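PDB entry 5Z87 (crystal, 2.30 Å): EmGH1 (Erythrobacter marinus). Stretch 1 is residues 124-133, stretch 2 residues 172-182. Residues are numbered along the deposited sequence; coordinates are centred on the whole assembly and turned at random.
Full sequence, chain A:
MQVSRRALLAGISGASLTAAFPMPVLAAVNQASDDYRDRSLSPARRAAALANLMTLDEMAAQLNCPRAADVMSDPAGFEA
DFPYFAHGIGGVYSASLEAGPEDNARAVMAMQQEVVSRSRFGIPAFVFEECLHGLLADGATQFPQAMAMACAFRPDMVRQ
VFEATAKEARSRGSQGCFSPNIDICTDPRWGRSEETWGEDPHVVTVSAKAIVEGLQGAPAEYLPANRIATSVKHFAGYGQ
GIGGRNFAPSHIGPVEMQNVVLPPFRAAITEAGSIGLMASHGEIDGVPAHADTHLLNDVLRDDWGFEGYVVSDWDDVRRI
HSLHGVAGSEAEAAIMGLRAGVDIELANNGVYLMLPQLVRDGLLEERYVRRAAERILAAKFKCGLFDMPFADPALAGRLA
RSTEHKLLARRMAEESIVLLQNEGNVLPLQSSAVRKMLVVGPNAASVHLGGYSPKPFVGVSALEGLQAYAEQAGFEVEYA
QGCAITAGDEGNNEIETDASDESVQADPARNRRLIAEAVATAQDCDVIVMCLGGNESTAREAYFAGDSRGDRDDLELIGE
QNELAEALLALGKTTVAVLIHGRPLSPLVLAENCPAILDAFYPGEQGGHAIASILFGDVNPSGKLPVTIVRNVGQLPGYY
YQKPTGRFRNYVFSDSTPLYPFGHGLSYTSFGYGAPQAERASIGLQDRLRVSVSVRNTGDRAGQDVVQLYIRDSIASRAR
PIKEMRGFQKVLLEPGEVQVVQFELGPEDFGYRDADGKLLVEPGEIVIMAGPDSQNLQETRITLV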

# COMPACT_ATOMS: atom_id res chain seq x y z
N PRO A 124 36.43 27.01 -5.02
CA PRO A 124 36.05 26.66 -3.64
C PRO A 124 35.10 25.47 -3.62
O PRO A 124 34.55 25.05 -4.64
CB PRO A 124 35.37 27.94 -3.12
CG PRO A 124 35.50 28.97 -4.25
CD PRO A 124 35.67 28.17 -5.50
N ALA A 125 34.93 24.92 -2.43
CA ALA A 125 33.97 23.84 -2.21
C ALA A 125 32.55 24.39 -2.05
O ALA A 125 32.35 25.48 -1.52
CB ALA A 125 34.36 23.03 -0.98
N PHE A 126 31.57 23.63 -2.53
CA PHE A 126 30.22 23.76 -1.98
C PHE A 126 30.28 23.31 -0.52
O PHE A 126 30.96 22.34 -0.19
CB PHE A 126 29.20 22.92 -2.75
CG PHE A 126 28.43 23.70 -3.80
CD1 PHE A 126 27.76 24.87 -3.47
CD2 PHE A 126 28.38 23.27 -5.12
CE1 PHE A 126 27.06 25.59 -4.44
CE2 PHE A 126 27.67 23.99 -6.09
CZ PHE A 126 27.02 25.15 -5.75
N VAL A 127 29.61 24.05 0.35
CA VAL A 127 29.52 23.71 1.76
C VAL A 127 28.05 23.44 2.03
O VAL A 127 27.25 24.38 2.13
CB VAL A 127 30.06 24.83 2.66
CG1 VAL A 127 29.92 24.45 4.14
CG2 VAL A 127 31.52 25.12 2.32
N PHE A 128 27.68 22.17 2.12
CA PHE A 128 26.27 21.77 2.17
C PHE A 128 25.85 21.57 3.62
O PHE A 128 26.51 20.85 4.37
CB PHE A 128 26.03 20.47 1.38
CG PHE A 128 26.11 20.63 -0.11
CD1 PHE A 128 25.19 21.42 -0.78
CD2 PHE A 128 27.08 19.97 -0.84
CE1 PHE A 128 25.24 21.57 -2.17
CE2 PHE A 128 27.13 20.09 -2.22
CZ PHE A 128 26.21 20.92 -2.89
N GLU A 129 24.75 22.21 4.01
CA GLU A 129 24.18 22.01 5.34
C GLU A 129 22.72 21.60 5.18
O GLU A 129 22.19 21.54 4.07
CB GLU A 129 24.33 23.27 6.20
CG GLU A 129 25.81 23.70 6.40
CD GLU A 129 26.56 22.81 7.37
OE1 GLU A 129 27.80 22.90 7.42
OE2 GLU A 129 25.91 22.00 8.09
N GLU A 130 22.07 21.27 6.30
CA GLU A 130 20.64 20.94 6.31
C GLU A 130 19.87 22.16 6.79
O GLU A 130 20.25 22.79 7.77
CB GLU A 130 20.34 19.75 7.22
CG GLU A 130 21.14 18.51 6.91
CD GLU A 130 20.61 17.75 5.70
OE1 GLU A 130 21.23 16.72 5.34
OE2 GLU A 130 19.59 18.18 5.11
N CYS A 131 18.77 22.47 6.10
CA CYS A 131 17.94 23.63 6.37
C CYS A 131 16.46 23.26 6.36
O CYS A 131 15.64 23.97 5.79
CB CYS A 131 18.19 24.73 5.35
SG CYS A 131 19.84 25.47 5.46
N LEU A 132 16.10 22.15 7.01
CA LEU A 132 14.72 21.65 6.93
C LEU A 132 13.72 22.65 7.51
O LEU A 132 12.70 22.95 6.90
CB LEU A 132 14.61 20.31 7.67
CG LEU A 132 13.25 19.61 7.66
CD1 LEU A 132 12.78 19.28 6.26
CD2 LEU A 132 13.32 18.35 8.50
N HIS A 133 14.01 23.17 8.70
CA HIS A 133 13.13 24.11 9.40
C HIS A 133 14.00 25.13 10.12
O HIS A 133 13.84 25.40 11.31
CB HIS A 133 12.21 23.36 10.36
CG HIS A 133 12.94 22.59 11.41
ND1 HIS A 133 13.26 23.13 12.64
CD2 HIS A 133 13.46 21.34 11.41
CE1 HIS A 133 13.93 22.24 13.35
NE2 HIS A 133 14.07 21.15 12.62
N ARG A 172 27.41 31.82 7.72
CA ARG A 172 28.25 30.82 8.37
C ARG A 172 29.04 29.98 7.37
O ARG A 172 29.69 29.01 7.76
CB ARG A 172 27.41 29.92 9.28
CG ARG A 172 26.78 30.66 10.47
CD ARG A 172 25.72 29.83 11.21
NE ARG A 172 26.33 28.73 11.95
CZ ARG A 172 25.91 28.31 13.14
NH1 ARG A 172 24.86 28.88 13.73
NH2 ARG A 172 26.54 27.31 13.75
N GLY A 173 29.02 30.34 6.09
CA GLY A 173 29.85 29.68 5.12
C GLY A 173 29.18 28.62 4.28
O GLY A 173 29.83 28.03 3.42
N SER A 174 27.90 28.36 4.50
CA SER A 174 27.19 27.38 3.69
C SER A 174 26.49 28.07 2.53
O SER A 174 25.73 29.02 2.74
CB SER A 174 26.16 26.64 4.55
OG SER A 174 25.32 25.81 3.76
N GLN A 175 26.74 27.61 1.31
CA GLN A 175 26.07 28.18 0.15
C GLN A 175 25.17 27.16 -0.55
O GLN A 175 24.70 27.43 -1.67
CB GLN A 175 27.08 28.74 -0.85
CG GLN A 175 28.41 29.13 -0.23
CD GLN A 175 29.37 27.94 -0.21
OE1 GLN A 175 28.93 26.79 -0.14
NE2 GLN A 175 30.67 28.21 -0.29
N GLY A 176 24.92 26.02 0.06
CA GLY A 176 23.95 25.08 -0.48
C GLY A 176 23.38 24.21 0.62
O GLY A 176 24.05 23.95 1.63
N CYS A 177 22.14 23.77 0.44
CA CYS A 177 21.53 22.88 1.41
C CYS A 177 20.81 21.74 0.71
O CYS A 177 20.43 21.82 -0.47
CB CYS A 177 20.55 23.61 2.33
SG CYS A 177 19.14 24.31 1.48
N PHE A 178 20.63 20.66 1.47
CA PHE A 178 19.88 19.49 1.05
C PHE A 178 18.43 19.60 1.53
O PHE A 178 17.94 18.82 2.33
CB PHE A 178 20.55 18.22 1.58
CG PHE A 178 21.96 18.01 1.08
CD1 PHE A 178 22.36 18.48 -0.17
CD2 PHE A 178 22.89 17.31 1.86
CE1 PHE A 178 23.65 18.26 -0.63
CE2 PHE A 178 24.19 17.08 1.41
CZ PHE A 178 24.57 17.55 0.15
N SER A 179 17.78 20.65 1.03
CA SER A 179 16.44 21.06 1.42
C SER A 179 15.86 21.86 0.28
O SER A 179 16.62 22.44 -0.50
CB SER A 179 16.45 21.91 2.71
OG SER A 179 16.97 21.18 3.81
N PRO A 180 14.52 21.94 0.16
CA PRO A 180 13.50 21.31 1.00
C PRO A 180 13.20 19.85 0.64
O PRO A 180 13.47 19.38 -0.46
CB PRO A 180 12.27 22.17 0.72
CG PRO A 180 12.43 22.56 -0.74
CD PRO A 180 13.93 22.73 -0.94
N ASN A 181 12.63 19.14 1.61
CA ASN A 181 12.02 17.84 1.37
C ASN A 181 10.64 18.11 0.78
O ASN A 181 9.77 18.67 1.45
CB ASN A 181 11.95 17.07 2.68
CG ASN A 181 11.25 15.71 2.55
OD1 ASN A 181 10.21 15.57 1.90
ND2 ASN A 181 11.83 14.71 3.21
N ILE A 182 10.43 17.72 -0.47
CA ILE A 182 9.13 17.95 -1.08
C ILE A 182 8.51 16.62 -1.49
O ILE A 182 7.80 16.54 -2.50
CB ILE A 182 9.23 18.93 -2.25
CG1 ILE A 182 10.24 18.46 -3.29
CG2 ILE A 182 9.63 20.30 -1.72
CD1 ILE A 182 10.38 19.44 -4.47
O HOH W 1 17.24 19.29 5.40

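The most unusual feature is the way side chains extend a very short parallel pairing. Only two beta bridges join the stretches, Phe-128 with Gly-176 and Glu-129 with Cys-177, each with CA atoms 4.8 Å apart. Before and after them, the side chains of Gln-175 and Ser-179 take the place of backbone partners.

Gln-175 serves the start of the first strand. Its OE1 accepts a hydrogen bond from Val-127 N at 2.9 Å. Its NE2 gives a weak one to Ala-125 O at 3.4 Å. One amide group thus meets both a backbone donor and a backbone acceptor, much as a neighbouring strand would. The side chain reaches this position with chi1 at -25°, between the usual wells.

Val-127 O is held from the other stretch by Ser-174 OG at 2.9 Å, with the serine as donor. Gln-175 N adds a weak hydrogen bond to the same Val-127 O at 3.4 Å. The CB of Val-127 points toward the other stretch and lies 3.3 Å from Gly-173 O.

The regular ladder follows. Glu-129 N donates to Gly-176 O at 3.0 Å, and Phe-178 N donates to Glu-129 O at 3.2 Å. Both carbonyls also receive CA-H...O contacts: Phe-128 CA lies 3.2 Å from Gly-176 O, and Cys-177 CA lies 3.1 Å from Glu-129 O.

Gly-176 leaves room for an aromatic ring. An ideal CB on Gly-176 would sit 2.8 Å from Phe-128 CE1, which is a clash. Without it, the edge of the Phe-128 ring lies by the Gly-176 backbone. One face of that ring meets Phe-178 in an offset stack, with centroids 4.7 Å apart and planes at 26°. The closest atoms are Phe-128 CG and Phe-178 CE1, at 3.5 Å. Phe-128 CB also lies over the Phe-178 ring, 3.9 Å from its centroid, in a CH-pi contact.

Glu-129 and Cys-177 direct their side chains to the other face of the sheet. Further along, Cys-131 SG packs 3.7 Å from Cys-177 CB. This is an apolar contact. Cys-131 SG and Cys-177 SG lie 4.2 Å apart, so the two cysteines form no disulfide here.

Past the bridges, Cys-131 N donates to Ser-179 OG at 3.2 Å. Water 1 joins the stretches here, donating to Glu-130 OE2 at 2.6 Å and hydrogen-bonding with Ser-179 OG at 2.5 Å. Glu-130 OE2 is also 3.3 Å from Phe-178 O, but both are acceptors and form no hydrogen bond.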